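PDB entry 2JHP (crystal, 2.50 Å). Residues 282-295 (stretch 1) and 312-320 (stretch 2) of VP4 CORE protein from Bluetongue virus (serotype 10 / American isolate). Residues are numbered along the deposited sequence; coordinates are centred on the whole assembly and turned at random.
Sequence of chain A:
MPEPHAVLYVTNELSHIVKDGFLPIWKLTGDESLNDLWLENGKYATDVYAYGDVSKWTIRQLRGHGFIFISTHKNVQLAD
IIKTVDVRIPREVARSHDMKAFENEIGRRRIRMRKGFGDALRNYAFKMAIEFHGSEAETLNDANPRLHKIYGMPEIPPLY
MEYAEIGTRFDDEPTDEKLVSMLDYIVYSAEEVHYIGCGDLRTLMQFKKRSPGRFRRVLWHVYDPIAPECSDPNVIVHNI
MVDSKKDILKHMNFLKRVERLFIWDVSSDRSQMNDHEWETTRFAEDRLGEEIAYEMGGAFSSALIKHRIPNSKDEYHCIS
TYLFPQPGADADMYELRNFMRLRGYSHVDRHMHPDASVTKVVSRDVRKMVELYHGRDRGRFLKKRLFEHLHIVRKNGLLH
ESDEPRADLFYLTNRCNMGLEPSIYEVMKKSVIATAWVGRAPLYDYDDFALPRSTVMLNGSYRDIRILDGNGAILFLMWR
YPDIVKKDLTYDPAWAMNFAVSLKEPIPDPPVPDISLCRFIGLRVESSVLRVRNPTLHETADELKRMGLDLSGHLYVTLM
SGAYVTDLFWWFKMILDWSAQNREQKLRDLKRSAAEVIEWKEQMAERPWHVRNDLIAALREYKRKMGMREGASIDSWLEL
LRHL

Stretch 1 (282-295) RFAEDRLGEEIAYE
Stretch 2 (312-320) SKDEYHCIS

A helix side chain supplies the one hydrogen bond between these stretches, and it reaches a strand backbone amide: Ile319 N donates to Glu290 OE1 at 2.8 Å and a nearly linear 173°. Buried Glu290 (chi1 m, chi2 t, chi3 10°) is also paired within the helix, Arg287 NH1 lying 2.6 Å from Glu290 OE2 in a salt bridge. One carboxylate oxygen thus serves the strand and the other the guanidinium.

Residues 282-295 are helical throughout, with phi/psi near -63/-42 and i to i-4 backbone hydrogen bonds. Residues 312-314 lead into an extended strand, 315-320. The two elements run in broadly the same direction, their axes crossing at 34° and approaching to 8.2 Å. The register sets the CA of Arg287 6.6 Å from that of Cys318, and the CA of Glu290 6.0 Å from that of Ile319; 433 Å² is buried in all.

Arg287 starts sideways from the strand, but chi1 m, chi2 -9° and chi3 102° fold its end inward, bringing NH1 to 3.3 Å from Cys318 CB. The CA-to-CB bond of Cys318 (chi1 p) points toward the helix, and its CB also lies 3.3 Å from Glu290 OE1.

At the start of the contact, Phe283 (t, chi2 87°) offers two ring surfaces. Lys313 NZ sits over one face, 4.1 Å from the centroid of the Phe283 ring, a cation-pi contact between positive charge and pi electrons. The ring's edge turns toward the face of Tyr316 (p, chi2 -84°) in an offset edge-to-face pair, with centroids 5.7 Å apart, planes at 76° and Phe283 CE1 3.7 Å from Tyr316 CD2.

Farther along, Ile319 (m, t) gives the contact its largest covered area. Ile319 CG2 packs 3.8 Å from Tyr294 CD1 (Tyr294 chi1 t, chi2 83°), while Ile319 CD1 lies 4.1 Å from Glu291 CG, the aliphatic part of an exposed acid.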

# COMPACT_ATOMS: atom_id res chain seq x y z
N ARG A 282 -38.91 19.06 -9.27
CA ARG A 282 -37.57 18.49 -9.07
C ARG A 282 -37.04 18.80 -7.67
O ARG A 282 -36.30 18.00 -7.07
CB ARG A 282 -36.59 19.05 -10.10
CG ARG A 282 -36.72 18.46 -11.49
CD ARG A 282 -35.48 18.79 -12.33
NE ARG A 282 -35.18 20.22 -12.34
CZ ARG A 282 -33.97 20.75 -12.58
NH1 ARG A 282 -33.81 22.07 -12.57
NH2 ARG A 282 -32.93 19.96 -12.82
N PHE A 283 -37.40 19.98 -7.16
CA PHE A 283 -36.98 20.44 -5.85
C PHE A 283 -37.67 19.65 -4.74
O PHE A 283 -37.02 19.20 -3.79
CB PHE A 283 -37.26 21.94 -5.72
CG PHE A 283 -36.50 22.61 -4.61
CD1 PHE A 283 -35.22 23.10 -4.82
CD2 PHE A 283 -37.08 22.75 -3.35
CE1 PHE A 283 -34.51 23.72 -3.79
CE2 PHE A 283 -36.38 23.37 -2.30
CZ PHE A 283 -35.09 23.86 -2.53
N ALA A 284 -38.98 19.47 -4.86
CA ALA A 284 -39.75 18.73 -3.85
C ALA A 284 -39.40 17.24 -3.82
O ALA A 284 -39.64 16.58 -2.81
CB ALA A 284 -41.24 18.96 -4.04
N GLU A 285 -38.86 16.72 -4.92
CA GLU A 285 -38.35 15.33 -4.96
C GLU A 285 -37.03 15.18 -4.24
O GLU A 285 -36.86 14.24 -3.46
CB GLU A 285 -38.21 14.81 -6.39
CG GLU A 285 -39.53 14.69 -7.15
CD GLU A 285 -39.32 14.46 -8.63
OE1 GLU A 285 -38.23 14.80 -9.15
OE2 GLU A 285 -40.26 13.95 -9.28
N ASP A 286 -36.09 16.08 -4.50
CA ASP A 286 -34.80 16.03 -3.82
C ASP A 286 -35.00 16.20 -2.32
O ASP A 286 -34.42 15.45 -1.54
CB ASP A 286 -33.84 17.10 -4.37
CG ASP A 286 -33.45 16.88 -5.84
OD1 ASP A 286 -33.76 15.82 -6.43
OD2 ASP A 286 -32.80 17.79 -6.40
N ARG A 287 -35.84 17.17 -1.94
CA ARG A 287 -36.20 17.42 -0.54
C ARG A 287 -36.88 16.22 0.12
O ARG A 287 -36.71 16.01 1.32
CB ARG A 287 -37.13 18.65 -0.40
CG ARG A 287 -36.50 20.06 -0.49
CD ARG A 287 -34.95 20.07 -0.49
NE ARG A 287 -34.42 20.27 -1.85
CZ ARG A 287 -33.20 19.94 -2.25
NH1 ARG A 287 -32.35 19.36 -1.41
NH2 ARG A 287 -32.83 20.16 -3.51
N LEU A 288 -37.66 15.47 -0.66
CA LEU A 288 -38.41 14.32 -0.13
C LEU A 288 -37.47 13.19 0.25
O LEU A 288 -37.61 12.62 1.34
CB LEU A 288 -39.44 13.80 -1.15
CG LEU A 288 -40.31 12.64 -0.67
CD1 LEU A 288 -41.11 13.05 0.57
CD2 LEU A 288 -41.24 12.12 -1.77
N GLY A 289 -36.54 12.88 -0.65
CA GLY A 289 -35.54 11.84 -0.44
C GLY A 289 -34.74 12.07 0.82
O GLY A 289 -34.48 11.13 1.57
N GLU A 290 -34.38 13.33 1.03
CA GLU A 290 -33.68 13.77 2.23
C GLU A 290 -34.51 13.54 3.49
O GLU A 290 -34.03 12.98 4.48
CB GLU A 290 -33.30 15.26 2.10
CG GLU A 290 -32.20 15.55 1.09
CD GLU A 290 -32.00 17.04 0.82
OE1 GLU A 290 -32.58 17.89 1.55
OE2 GLU A 290 -31.26 17.37 -0.14
N GLU A 291 -35.77 13.99 3.44
CA GLU A 291 -36.73 13.87 4.53
C GLU A 291 -37.01 12.41 4.90
O GLU A 291 -36.97 12.05 6.07
CB GLU A 291 -38.02 14.58 4.15
CG GLU A 291 -37.91 16.10 4.13
CD GLU A 291 -39.15 16.79 3.58
OE1 GLU A 291 -40.17 16.11 3.32
OE2 GLU A 291 -39.10 18.04 3.41
N ILE A 292 -37.27 11.58 3.89
CA ILE A 292 -37.43 10.14 4.10
C ILE A 292 -36.20 9.54 4.79
O ILE A 292 -36.32 8.75 5.73
CB ILE A 292 -37.76 9.41 2.78
CG1 ILE A 292 -39.23 9.69 2.41
CG2 ILE A 292 -37.51 7.91 2.90
CD1 ILE A 292 -39.69 9.18 1.05
N ALA A 293 -35.02 9.96 4.34
CA ALA A 293 -33.76 9.50 4.91
C ALA A 293 -33.61 9.94 6.37
O ALA A 293 -33.26 9.14 7.23
CB ALA A 293 -32.56 9.96 4.05
N TYR A 294 -33.88 11.22 6.63
CA TYR A 294 -33.80 11.78 7.98
C TYR A 294 -34.73 11.04 8.95
O TYR A 294 -34.33 10.71 10.06
CB TYR A 294 -34.08 13.29 7.97
CG TYR A 294 -33.67 14.02 9.24
CD1 TYR A 294 -32.34 14.43 9.43
CD2 TYR A 294 -34.59 14.31 10.23
CE1 TYR A 294 -31.95 15.10 10.58
CE2 TYR A 294 -34.21 14.98 11.40
CZ TYR A 294 -32.88 15.37 11.56
OH TYR A 294 -32.48 16.04 12.71
N GLU A 295 -35.97 10.77 8.51
CA GLU A 295 -36.95 10.03 9.32
C GLU A 295 -36.40 8.67 9.67
O GLU A 295 -36.63 8.15 10.76
CB GLU A 295 -38.26 9.82 8.55
CG GLU A 295 -39.03 11.07 8.17
CD GLU A 295 -40.20 10.76 7.26
OE1 GLU A 295 -40.08 10.97 6.03
OE2 GLU A 295 -41.25 10.30 7.77
N SER A 312 -34.14 29.36 -10.42
CA SER A 312 -34.82 30.54 -9.93
C SER A 312 -34.26 31.01 -8.59
O SER A 312 -33.98 32.19 -8.41
CB SER A 312 -36.32 30.28 -9.83
OG SER A 312 -36.78 29.61 -10.99
N LYS A 313 -34.10 30.07 -7.66
CA LYS A 313 -33.63 30.37 -6.31
C LYS A 313 -32.13 30.65 -6.28
O LYS A 313 -31.34 29.90 -6.84
CB LYS A 313 -33.98 29.22 -5.36
CG LYS A 313 -35.47 29.11 -5.05
CD LYS A 313 -35.94 27.67 -4.97
CE LYS A 313 -37.47 27.61 -4.89
NZ LYS A 313 -37.99 26.25 -5.24
N ASP A 314 -31.76 31.76 -5.64
CA ASP A 314 -30.35 32.14 -5.47
C ASP A 314 -29.76 31.56 -4.20
O ASP A 314 -28.55 31.30 -4.11
CB ASP A 314 -30.20 33.66 -5.50
CG ASP A 314 -29.84 34.17 -6.88
OD1 ASP A 314 -29.03 33.49 -7.56
OD2 ASP A 314 -30.39 35.24 -7.30
N GLU A 315 -30.62 31.40 -3.20
CA GLU A 315 -30.29 30.66 -1.99
C GLU A 315 -31.49 29.79 -1.61
O GLU A 315 -32.62 30.05 -2.06
CB GLU A 315 -29.90 31.59 -0.84
CG GLU A 315 -31.07 32.39 -0.26
CD GLU A 315 -30.84 32.82 1.17
OE1 GLU A 315 -29.77 32.48 1.74
OE2 GLU A 315 -31.73 33.50 1.73
N TYR A 316 -31.24 28.77 -0.80
CA TYR A 316 -32.25 27.77 -0.44
C TYR A 316 -31.71 26.84 0.64
O TYR A 316 -30.55 26.95 1.05
CB TYR A 316 -32.69 26.97 -1.67
CG TYR A 316 -31.60 26.14 -2.33
CD1 TYR A 316 -30.72 26.72 -3.26
CD2 TYR A 316 -31.46 24.79 -2.05
CE1 TYR A 316 -29.72 25.94 -3.88
CE2 TYR A 316 -30.48 24.02 -2.67
CZ TYR A 316 -29.61 24.60 -3.58
OH TYR A 316 -28.64 23.83 -4.18
N HIS A 317 -32.55 25.92 1.09
CA HIS A 317 -32.18 25.01 2.17
C HIS A 317 -32.38 23.54 1.84
O HIS A 317 -33.17 23.18 0.96
CB HIS A 317 -32.92 25.38 3.46
CG HIS A 317 -32.57 26.74 3.98
ND1 HIS A 317 -31.46 26.98 4.75
CD2 HIS A 317 -33.21 27.94 3.84
CE1 HIS A 317 -31.41 28.27 5.07
NE2 HIS A 317 -32.47 28.87 4.53
N CYS A 318 -31.64 22.70 2.56
CA CYS A 318 -31.74 21.25 2.42
C CYS A 318 -31.17 20.55 3.66
O CYS A 318 -30.58 21.18 4.53
CB CYS A 318 -30.98 20.80 1.17
SG CYS A 318 -29.21 20.92 1.32
N ILE A 319 -31.35 19.23 3.72
CA ILE A 319 -30.85 18.42 4.82
C ILE A 319 -29.63 17.65 4.33
O ILE A 319 -29.73 16.80 3.45
CB ILE A 319 -31.93 17.47 5.35
CG1 ILE A 319 -33.14 18.26 5.85
CG2 ILE A 319 -31.37 16.62 6.47
CD1 ILE A 319 -34.43 17.47 5.84
N SER A 320 -28.47 17.96 4.90
CA SER A 320 -27.22 17.46 4.35
C SER A 320 -26.09 17.27 5.36
O SER A 320 -26.11 17.83 6.46
CB SER A 320 -26.74 18.40 3.23
OG SER A 320 -25.52 17.94 2.66